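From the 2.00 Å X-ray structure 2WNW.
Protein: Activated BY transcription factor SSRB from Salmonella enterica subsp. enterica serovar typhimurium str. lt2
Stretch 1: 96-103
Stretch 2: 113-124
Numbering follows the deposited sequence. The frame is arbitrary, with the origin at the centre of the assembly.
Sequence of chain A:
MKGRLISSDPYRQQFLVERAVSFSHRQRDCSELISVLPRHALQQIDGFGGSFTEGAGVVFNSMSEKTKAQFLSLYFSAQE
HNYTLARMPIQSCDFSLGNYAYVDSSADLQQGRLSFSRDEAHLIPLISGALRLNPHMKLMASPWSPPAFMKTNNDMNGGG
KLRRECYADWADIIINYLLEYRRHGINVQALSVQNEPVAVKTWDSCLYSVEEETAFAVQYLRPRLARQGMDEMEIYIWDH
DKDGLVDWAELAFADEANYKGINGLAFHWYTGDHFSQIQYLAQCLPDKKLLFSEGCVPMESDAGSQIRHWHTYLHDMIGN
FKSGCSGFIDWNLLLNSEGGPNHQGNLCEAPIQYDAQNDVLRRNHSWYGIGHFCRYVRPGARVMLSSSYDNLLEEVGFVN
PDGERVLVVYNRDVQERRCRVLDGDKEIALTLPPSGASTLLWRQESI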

# COMPACT_ATOMS: atom_id res chain seq x y z
N SER A 96 -9.50 -27.75 -21.51
CA SER A 96 -10.56 -28.60 -22.03
C SER A 96 -9.87 -29.65 -22.89
O SER A 96 -8.70 -29.50 -23.24
CB SER A 96 -11.52 -27.79 -22.91
OG SER A 96 -12.11 -26.73 -22.18
N LEU A 97 -10.59 -30.72 -23.22
CA LEU A 97 -10.03 -31.77 -24.05
C LEU A 97 -9.87 -31.24 -25.47
O LEU A 97 -9.14 -31.80 -26.29
CB LEU A 97 -10.95 -32.99 -24.04
CG LEU A 97 -11.18 -33.64 -22.67
CD1 LEU A 97 -12.15 -34.81 -22.81
CD2 LEU A 97 -9.85 -34.13 -22.11
N GLY A 98 -10.56 -30.14 -25.75
CA GLY A 98 -10.50 -29.51 -27.06
C GLY A 98 -11.57 -28.44 -27.14
O GLY A 98 -12.32 -28.24 -26.19
N ASN A 99 -11.66 -27.74 -28.27
CA ASN A 99 -12.66 -26.69 -28.44
C ASN A 99 -14.05 -27.30 -28.51
O ASN A 99 -14.23 -28.39 -29.04
CB ASN A 99 -12.43 -25.91 -29.73
CG ASN A 99 -11.12 -25.15 -29.75
OD1 ASN A 99 -10.94 -24.16 -29.02
ND2 ASN A 99 -10.19 -25.60 -30.58
N TYR A 100 -15.04 -26.59 -27.97
CA TYR A 100 -16.43 -27.04 -28.04
C TYR A 100 -17.36 -25.85 -27.82
O TYR A 100 -17.05 -24.94 -27.04
CB TYR A 100 -16.72 -28.16 -27.02
CG TYR A 100 -16.66 -27.80 -25.55
CD1 TYR A 100 -17.72 -27.13 -24.93
CD2 TYR A 100 -15.54 -28.12 -24.79
CE1 TYR A 100 -17.66 -26.80 -23.57
CE2 TYR A 100 -15.47 -27.80 -23.43
CZ TYR A 100 -16.53 -27.13 -22.83
OH TYR A 100 -16.45 -26.78 -21.50
N ALA A 101 -18.48 -25.85 -28.53
CA ALA A 101 -19.47 -24.78 -28.42
C ALA A 101 -20.85 -25.41 -28.31
O ALA A 101 -21.03 -26.58 -28.62
CB ALA A 101 -19.40 -23.87 -29.65
N TYR A 102 -21.83 -24.62 -27.88
CA TYR A 102 -23.19 -25.12 -27.71
C TYR A 102 -23.97 -25.18 -29.02
O TYR A 102 -25.03 -25.81 -29.10
CB TYR A 102 -23.91 -24.26 -26.67
CG TYR A 102 -23.17 -24.22 -25.35
CD1 TYR A 102 -23.03 -23.03 -24.64
CD2 TYR A 102 -22.58 -25.38 -24.83
CE1 TYR A 102 -22.33 -22.99 -23.43
CE2 TYR A 102 -21.88 -25.35 -23.62
CZ TYR A 102 -21.76 -24.15 -22.93
OH TYR A 102 -21.08 -24.11 -21.73
N VAL A 103 -23.44 -24.53 -30.05
CA VAL A 103 -24.04 -24.53 -31.38
C VAL A 103 -22.86 -24.37 -32.35
O VAL A 103 -21.99 -23.53 -32.14
CB VAL A 103 -25.06 -23.36 -31.55
CG1 VAL A 103 -24.36 -22.02 -31.44
CG2 VAL A 103 -25.75 -23.49 -32.90
N ARG A 113 -31.12 -25.70 -32.46
CA ARG A 113 -30.52 -26.93 -31.97
C ARG A 113 -29.19 -26.71 -31.26
O ARG A 113 -28.14 -26.59 -31.88
CB ARG A 113 -30.38 -27.93 -33.12
CG ARG A 113 -31.75 -28.41 -33.62
CD ARG A 113 -31.70 -29.59 -34.57
NE ARG A 113 -31.33 -29.21 -35.93
CZ ARG A 113 -30.08 -29.00 -36.33
NH1 ARG A 113 -29.07 -29.15 -35.48
NH2 ARG A 113 -29.84 -28.65 -37.59
N LEU A 114 -29.26 -26.67 -29.93
CA LEU A 114 -28.09 -26.47 -29.09
C LEU A 114 -27.74 -27.79 -28.42
O LEU A 114 -28.57 -28.69 -28.32
CB LEU A 114 -28.38 -25.43 -28.00
CG LEU A 114 -29.05 -24.11 -28.39
CD1 LEU A 114 -29.18 -23.23 -27.15
CD2 LEU A 114 -28.24 -23.41 -29.46
N SER A 115 -26.50 -27.92 -27.96
CA SER A 115 -26.07 -29.13 -27.28
C SER A 115 -25.22 -28.82 -26.06
O SER A 115 -24.21 -28.13 -26.16
CB SER A 115 -25.28 -30.04 -28.22
OG SER A 115 -24.79 -31.17 -27.51
N PHE A 116 -25.65 -29.34 -24.92
CA PHE A 116 -24.94 -29.15 -23.66
C PHE A 116 -24.50 -30.50 -23.11
O PHE A 116 -24.03 -30.59 -21.97
CB PHE A 116 -25.85 -28.46 -22.64
CG PHE A 116 -26.19 -27.04 -22.98
CD1 PHE A 116 -25.28 -26.02 -22.72
CD2 PHE A 116 -27.41 -26.73 -23.55
CE1 PHE A 116 -25.59 -24.70 -23.04
CE2 PHE A 116 -27.73 -25.41 -23.87
CZ PHE A 116 -26.82 -24.39 -23.61
N SER A 117 -24.66 -31.55 -23.91
CA SER A 117 -24.30 -32.90 -23.47
C SER A 117 -22.87 -32.98 -22.93
O SER A 117 -22.61 -33.67 -21.94
CB SER A 117 -24.48 -33.90 -24.62
OG SER A 117 -23.65 -33.58 -25.72
N ARG A 118 -21.95 -32.27 -23.57
CA ARG A 118 -20.56 -32.29 -23.14
C ARG A 118 -20.40 -31.72 -21.73
O ARG A 118 -19.69 -32.30 -20.90
CB ARG A 118 -19.71 -31.51 -24.14
CG ARG A 118 -18.24 -31.61 -23.87
CD ARG A 118 -17.45 -31.54 -25.16
NE ARG A 118 -16.02 -31.44 -24.91
CZ ARG A 118 -15.09 -31.49 -25.86
NH1 ARG A 118 -15.45 -31.65 -27.13
NH2 ARG A 118 -13.81 -31.37 -25.55
N ASP A 119 -21.04 -30.59 -21.45
CA ASP A 119 -20.96 -30.01 -20.12
C ASP A 119 -21.66 -30.92 -19.11
O ASP A 119 -21.25 -31.00 -17.95
CB ASP A 119 -21.61 -28.62 -20.08
CG ASP A 119 -20.76 -27.54 -20.73
OD1 ASP A 119 -20.96 -26.36 -20.39
OD2 ASP A 119 -19.90 -27.87 -21.57
N GLU A 120 -22.71 -31.59 -19.55
CA GLU A 120 -23.47 -32.48 -18.67
C GLU A 120 -22.65 -33.67 -18.20
O GLU A 120 -22.86 -34.19 -17.10
CB GLU A 120 -24.74 -32.96 -19.38
CG GLU A 120 -25.63 -31.82 -19.86
CD GLU A 120 -26.94 -32.28 -20.46
OE1 GLU A 120 -26.95 -33.31 -21.17
OE2 GLU A 120 -27.97 -31.61 -20.23
N ALA A 121 -21.70 -34.10 -19.02
CA ALA A 121 -20.88 -35.25 -18.66
C ALA A 121 -19.57 -34.87 -17.97
O ALA A 121 -19.10 -35.59 -17.09
CB ALA A 121 -20.59 -36.08 -19.90
N HIS A 122 -19.00 -33.74 -18.36
CA HIS A 122 -17.71 -33.31 -17.81
C HIS A 122 -17.69 -32.25 -16.72
O HIS A 122 -16.80 -32.26 -15.86
CB HIS A 122 -16.82 -32.85 -18.96
CG HIS A 122 -16.54 -33.92 -19.98
ND1 HIS A 122 -16.03 -33.64 -21.23
CD2 HIS A 122 -16.70 -35.26 -19.92
CE1 HIS A 122 -15.88 -34.77 -21.90
NE2 HIS A 122 -16.28 -35.77 -21.13
N LEU A 123 -18.66 -31.34 -16.74
CA LEU A 123 -18.69 -30.27 -15.75
C LEU A 123 -19.73 -30.39 -14.66
O LEU A 123 -19.42 -30.27 -13.47
CB LEU A 123 -18.88 -28.92 -16.45
CG LEU A 123 -17.66 -28.33 -17.16
CD1 LEU A 123 -18.09 -27.22 -18.09
CD2 LEU A 123 -16.68 -27.81 -16.12
N ILE A 124 -20.98 -30.63 -15.05
CA ILE A 124 -22.07 -30.72 -14.10
C ILE A 124 -21.89 -31.70 -12.94
O ILE A 124 -22.30 -31.41 -11.81
CB ILE A 124 -23.41 -30.96 -14.84
CG1 ILE A 124 -23.68 -29.76 -15.76
CG2 ILE A 124 -24.55 -31.14 -13.86
CD1 ILE A 124 -25.02 -29.78 -16.46
O HOH W 1 -18.32 -25.17 -20.69
O HOH W 2 -21.43 -28.95 -26.45

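The contact sets an irregular segment, with neither helix nor strand, against a loop that turns into a short helix at Ser117. Ser96 takes no part, and the contact opens at Leu97, whose CA-to-CB bond points toward the helix. Its CB lies 3.6 Å from NH2 of Arg118, and its CD1 reaches to 3.8 Å from CE1 of His122. Arg118 and His122 are four positions apart, about one helical turn, so a single leucine can touch both.

Gly98 brings its backbone to the edge of the Arg118 guanidinium. Gly98 N and Arg118 NH2 are 3.5 Å apart, but both are donors, so this is packing without a hydrogen bond. The CA-to-CB bond of Asn99 points away, and the residue adds little.

The CA-to-CB bond of Tyr100 points toward the other stretch, and the residue supplies a broad surface for Arg118. The arginine runs almost fully extended along it, with CG over one face of the ring and CD 4.3 Å from the ring centroid, an off-centre CH-pi contact. Farther out, CD2 of Tyr100 sits over a face of the guanidinium, 3.4 Å from NE of Arg118. The aromatic ring thus covers both the aliphatic part of the arginine and part of its charged head, while NE and NH2 find hydrogen-bond partners elsewhere in the structure. CE1 of Tyr100 also comes within 3.2 Å of OD2 of Asp119, and its OH packs 3.8 Å from CD1 of Leu123. The same hydroxyl is hydrogen-bonded to a water, 2.6 Å from Tyr100 OH, and that water donates to OD1 of Asp119 at 2.9 Å.

Ala101 directs its CB away and contributes through its carbonyl. A second water donates both to Ala101 O, at 3.2 Å, and to Ser115 O, at 2.9 Å, spanning two acceptors that could not hydrogen-bond to each other.

Tyr102 gives up more surface to the other stretch than any other residue, and it works with both backbone and side chain. Its carbonyl accepts the one direct backbone hydrogen bond between the stretches, from Ser115 N to Tyr102 O at 2.8 Å. CA-H...O contacts flank it: Leu114 CA to Tyr102 O at 3.1 Å, and Tyr102 CA to Ser115 O at 3.5 Å. The ring lies across Phe116, the residue at the N-cap position; CG of Tyr102 is 3.4 Å from CE1 of Phe116, the centroids are 4.4 Å apart and the planes meet obliquely at 41°. At the far end of the ring, Tyr102 OH donates a short 2.6 Å hydrogen bond to OD1 of Asp119. One tyrosine therefore links the loop before the helix to a buried carboxylate within it.

Val103 closes the contact with apolar packing, its CB 3.8 Å from CD2 of Leu114. The rule to read here is economical: one backbone hydrogen bond joins the stretches where they run closest, and two tyrosines two positions apart meet successive helix residues, Tyr100 covering Arg118 and Tyr102 binding Asp119.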